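Local coordinates for protein putative transcriptional regulator (TetR/AcrR family) (Acinetobacter sp., PDB 3KNW) that probably binds DNA through a helix-turn-helix motif and regulates transcription, as a member of the TetR/AcrR family, at the interface of chains A and B. Numbering follows the deposited sequence. Chains: chain A/B, Putative transcriptional regulator (TetR/AcrR family).

Contacts 1 and 2 belong to one two-fold interface between identical chains, and the centres of their C-alpha atoms lie about 10 Å apart. Helix 162-183 of both chains takes part in each. Contact 1 sets it beside helix 111-119 close to where like residues of the two chains meet, whereas contact 2 brings in helix 126-153 of chain A. B:Leu182 is common to both, with one methyl branch turned to each patch. TetR regulators typically work as dimers, so this continuous surface probably holds the two chains together and so helps set the DNA-binding domains relative to each other, and each patch recurs with the chains exchanged.

Contact 1: the interface of chains A and B. Residues chain A 114-115, 118-119, 121, 178; chain B 115, 118-119, 178, 181-182.
Small and branched aliphatic side chains form the tight part of this probable dimer interface. A:Ala119 and B:Ala119 meet methyl to methyl, their CB atoms 3.5 Å apart, and a residue this small lets the two backbones come close. Valine fills the shoulder next to them: CG1 of A:Val115, anti to the backbone N, rests 3.9 Å from CA of B:Ala119, and CG1 of B:Val115 repeats this at 3.9 Å from CA of A:Ala119, with the backbone O of A:Val115 as a further neighbour.

The two Leu178 side chains cross obliquely, CD1 of A:Leu178 being 3.7 Å from CD2 of B:Leu178. The two depart from exact two-fold symmetry. In A:Leu178 CG is anti to the backbone N (chi1 -154°), and CD2 reaches CB of B:Ala118 at 3.5 Å; B:Leu178 is twisted further (chi1 -131°) and lays CG and CD1 against CB of A:Ala118, with CD2 touching CG2 of A:Val115. Each leucine spans from an alanine, whose lone methyl lets it lie close, to a valine.

Towards B:Leu182 the packing loosens. Its CD1 lies 4.1 Å from CG2 of A:Ile114, the side chains crossing at about a right angle. On the same flank B:Lys181 bends at chi3 (96°), so that its methylene chain passes A:Ala118 and the amine NZ stops 3.5 Å from the A:Ala118 backbone O, too loosely placed to count as a bond. The amine nevertheless sits near the carbonyl end of helix 111-119, where a positive charge would probably be welcome. A:Val121 lies against the B:Lys181 backbone, its CG1 3.7 Å from the O.

In the fold, the site joins helix 111-119 and the 3-10 turn 121-123 of chain A, with the matching 113-118 segment of chain B, to the C-terminal third of helix 162-183, within the ligand-binding and dimerisation region typical of TetR proteins.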
# COMPACT_ATOMS: atom_id res chain seq x y z
N ILE A 114 -4.95 1.74 5.88
CA ILE A 114 -5.20 2.00 4.46
C ILE A 114 -4.82 0.80 3.61
O ILE A 114 -5.44 0.58 2.58
CB ILE A 114 -4.50 3.26 3.90
CG1 ILE A 114 -5.28 4.51 4.28
CG2 ILE A 114 -4.48 3.26 2.41
CD1 ILE A 114 -4.50 5.77 3.98
N VAL A 115 -3.82 0.05 4.03
CA VAL A 115 -3.36 -1.12 3.29
C VAL A 115 -4.39 -2.22 3.41
O VAL A 115 -4.79 -2.84 2.40
CB VAL A 115 -2.05 -1.66 3.85
CG1 VAL A 115 -1.85 -3.15 3.46
CG2 VAL A 115 -0.87 -0.78 3.39
N ALA A 118 -7.67 -1.01 1.62
CA ALA A 118 -7.43 -1.06 0.15
C ALA A 118 -7.54 -2.51 -0.34
O ALA A 118 -8.21 -2.81 -1.32
CB ALA A 118 -6.02 -0.47 -0.22
N ALA A 119 -6.87 -3.40 0.39
CA ALA A 119 -6.90 -4.83 0.15
C ALA A 119 -8.31 -5.37 -0.04
O ALA A 119 -8.58 -6.09 -1.02
CB ALA A 119 -6.21 -5.56 1.29
N VAL A 121 -11.07 -3.66 -0.52
CA VAL A 121 -11.96 -2.62 -1.02
C VAL A 121 -13.14 -3.13 -1.82
O VAL A 121 -14.18 -2.51 -1.84
CB VAL A 121 -11.17 -1.60 -1.83
CG1 VAL A 121 -12.09 -0.81 -2.78
CG2 VAL A 121 -10.45 -0.67 -0.83
N LEU A 178 4.00 -0.09 3.10
CA LEU A 178 3.69 -1.40 2.52
C LEU A 178 4.94 -2.35 2.46
O LEU A 178 4.84 -3.49 2.87
CB LEU A 178 3.15 -1.16 1.12
CG LEU A 178 2.23 -2.11 0.43
CD1 LEU A 178 1.49 -1.41 -0.71
CD2 LEU A 178 3.06 -3.15 -0.10
N VAL B 115 -0.18 -5.50 -2.39
CA VAL B 115 -1.13 -5.03 -1.36
C VAL B 115 -1.75 -6.16 -0.57
O VAL B 115 -1.68 -6.17 0.68
CB VAL B 115 -2.26 -4.15 -1.97
CG1 VAL B 115 -3.26 -3.74 -0.88
CG2 VAL B 115 -1.67 -2.90 -2.68
N ALA B 118 1.01 -7.90 1.35
CA ALA B 118 1.36 -7.03 2.47
C ALA B 118 0.21 -7.02 3.51
O ALA B 118 0.45 -7.10 4.72
CB ALA B 118 1.70 -5.60 1.98
N ALA B 119 -1.03 -6.98 3.04
CA ALA B 119 -2.20 -7.04 3.95
C ALA B 119 -2.32 -8.33 4.78
O ALA B 119 -3.04 -8.34 5.75
CB ALA B 119 -3.51 -6.76 3.19
N LEU B 178 -2.21 1.97 -4.48
CA LEU B 178 -3.10 1.70 -3.34
C LEU B 178 -4.20 2.69 -3.38
O LEU B 178 -5.36 2.36 -3.19
CB LEU B 178 -2.34 1.89 -2.00
CG LEU B 178 -2.44 0.80 -0.94
CD1 LEU B 178 -2.37 -0.55 -1.61
CD2 LEU B 178 -1.32 0.93 0.04
N LYS B 181 -6.79 2.03 -6.17
CA LYS B 181 -7.73 0.97 -5.79
C LYS B 181 -8.81 1.52 -4.93
O LYS B 181 -9.97 1.22 -5.08
CB LYS B 181 -7.01 -0.16 -5.05
CG LYS B 181 -6.81 -1.39 -5.86
CD LYS B 181 -6.06 -2.56 -5.09
CE LYS B 181 -7.01 -3.61 -4.45
NZ LYS B 181 -6.27 -4.66 -3.59
N LEU B 182 -8.41 2.33 -3.98
CA LEU B 182 -9.32 2.81 -2.93
C LEU B 182 -10.34 3.78 -3.48
O LEU B 182 -11.51 3.74 -3.12
CB LEU B 182 -8.51 3.55 -1.88
CG LEU B 182 -9.13 3.54 -0.50
CD1 LEU B 182 -8.05 2.99 0.49
CD2 LEU B 182 -9.63 4.94 -0.14

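Contact 2: the interface of chains A and B. Residues chain A 133, 136-137, 140, 170-171, 174; chain B 179, 182-183.
The phenol ring of B:Tyr183 is held between the chains, with the A:Lys137 amine on one face and its own chain's B:Leu179 on the other, at a probable dimer interface of a TetR-family regulator. NZ of A:Lys137 stands over the centre of the ring, 3.9 Å from the centroid, in a cation-pi contact. Bends at chi2, chi3 and chi4 curl the lysine chain back over the ring, a reach that suits a long flexible residue. The amide of A:Asn133 shares this face, lying above its CD1 margin with the plane turned 57° from the ring; the atom modelled as ND2 is 3.4 Å from CD1 of B:Tyr183, though the amide's O and N may be exchanged. CB of B:Leu179 backs the opposite face 4.3 Å above the plane.

At the rim, the phenol OH points among aliphatic groups: CD of A:Lys137 is 3.6 Å from it, and CG1 of A:Val136 and CD1 of A:Ile140 also border it. Tyrosine suits this place because its broad ring lies against A:Asn133, A:Val136, A:Lys137 and A:Ile140 of helix 126-153 and offers a pi face to the lysine. CG anti to the carbonyl carbon (chi1 -74°) aims the ring there, and chi2 of 7° turns one face to the amine and the other to B:Leu179 CB.

OD1 of A:Asn133 lies 3.2 Å from the backbone O of B:Leu182. Two acceptors would repel as modelled; the exchanged amide could hydrogen-bond.

B:Leu179 wedges between two helices of chain A. Its CD2 meets CG1 of A:Val136 tip to tip at 3.7 Å, while its CG lies 4.0 Å from CD1 of A:Leu174, whose side chain crosses it at about a right angle. The forked leucine can thus touch helix 126-153 and helix 162-183 together.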
# COMPACT_ATOMS: atom_id res chain seq x y z
N ASN A 133 -11.95 7.61 1.77
CA ASN A 133 -11.51 8.44 0.65
C ASN A 133 -11.40 9.90 0.96
O ASN A 133 -10.49 10.55 0.51
CB ASN A 133 -12.54 8.41 -0.45
CG ASN A 133 -12.12 7.61 -1.57
OD1 ASN A 133 -11.76 6.42 -1.41
ND2 ASN A 133 -12.12 8.23 -2.76
N VAL A 136 -8.56 10.70 3.40
CA VAL A 136 -7.25 10.70 2.79
C VAL A 136 -7.12 11.96 1.96
O VAL A 136 -6.07 12.59 1.97
CB VAL A 136 -7.01 9.46 1.92
CG1 VAL A 136 -5.78 9.62 1.17
CG2 VAL A 136 -6.93 8.25 2.77
N LYS A 137 -8.17 12.32 1.23
CA LYS A 137 -8.12 13.59 0.46
C LYS A 137 -7.87 14.82 1.36
O LYS A 137 -7.18 15.74 0.99
CB LYS A 137 -9.40 13.82 -0.33
CG LYS A 137 -9.69 12.87 -1.46
CD LYS A 137 -8.80 13.07 -2.67
CE LYS A 137 -9.58 12.74 -3.99
NZ LYS A 137 -10.56 11.55 -3.87
N ILE A 140 -4.05 14.85 2.46
CA ILE A 140 -3.12 15.32 1.42
C ILE A 140 -3.22 16.86 1.32
O ILE A 140 -2.23 17.55 1.12
CB ILE A 140 -3.40 14.62 0.07
CG1 ILE A 140 -3.03 13.12 0.19
CG2 ILE A 140 -2.66 15.27 -1.05
CD1 ILE A 140 -3.42 12.25 -1.09
N TYR A 170 3.06 11.76 0.04
CA TYR A 170 2.14 10.82 0.65
C TYR A 170 2.13 9.44 -0.06
O TYR A 170 2.05 8.41 0.59
CB TYR A 170 0.75 11.42 0.77
CG TYR A 170 -0.18 10.57 1.58
CD1 TYR A 170 -0.22 10.66 2.95
CD2 TYR A 170 -1.05 9.70 0.98
CE1 TYR A 170 -1.12 9.89 3.71
CE2 TYR A 170 -1.94 8.92 1.74
CZ TYR A 170 -1.98 9.05 3.09
OH TYR A 170 -2.85 8.28 3.83
N GLN A 171 2.28 9.43 -1.37
CA GLN A 171 2.31 8.18 -2.09
C GLN A 171 3.53 7.38 -1.73
O GLN A 171 3.41 6.21 -1.50
CB GLN A 171 2.29 8.42 -3.57
CG GLN A 171 0.90 8.73 -4.08
CD GLN A 171 0.87 9.19 -5.51
OE1 GLN A 171 -0.12 9.70 -5.97
NE2 GLN A 171 1.94 9.01 -6.20
N LEU A 174 3.18 5.77 1.81
CA LEU A 174 2.33 4.57 1.80
C LEU A 174 3.04 3.37 1.18
O LEU A 174 2.93 2.26 1.66
CB LEU A 174 1.10 4.83 1.00
CG LEU A 174 0.06 5.74 1.63
CD1 LEU A 174 -0.98 6.06 0.56
CD2 LEU A 174 -0.57 5.11 2.81
N LEU B 179 -3.86 3.95 -3.56
CA LEU B 179 -4.89 5.01 -3.57
C LEU B 179 -5.77 4.87 -4.78
O LEU B 179 -6.95 5.09 -4.67
CB LEU B 179 -4.27 6.42 -3.58
CG LEU B 179 -3.63 6.91 -2.29
CD1 LEU B 179 -3.02 8.29 -2.51
CD2 LEU B 179 -4.65 6.97 -1.11
N LEU B 182 -8.41 2.33 -3.98
CA LEU B 182 -9.32 2.81 -2.93
C LEU B 182 -10.34 3.78 -3.48
O LEU B 182 -11.51 3.74 -3.12
CB LEU B 182 -8.51 3.55 -1.88
CG LEU B 182 -9.13 3.54 -0.50
CD1 LEU B 182 -8.05 2.99 0.49
CD2 LEU B 182 -9.63 4.94 -0.14
N TYR B 183 -9.84 4.68 -4.31
CA TYR B 183 -10.59 5.74 -4.95
C TYR B 183 -11.50 5.22 -6.08
O TYR B 183 -12.38 5.94 -6.55
CB TYR B 183 -9.62 6.70 -5.64
CG TYR B 183 -8.83 7.64 -4.75
CD1 TYR B 183 -8.86 7.55 -3.38
CD2 TYR B 183 -8.03 8.64 -5.32
CE1 TYR B 183 -8.12 8.44 -2.59
CE2 TYR B 183 -7.32 9.52 -4.53
CZ TYR B 183 -7.35 9.40 -3.19
OH TYR B 183 -6.64 10.24 -2.41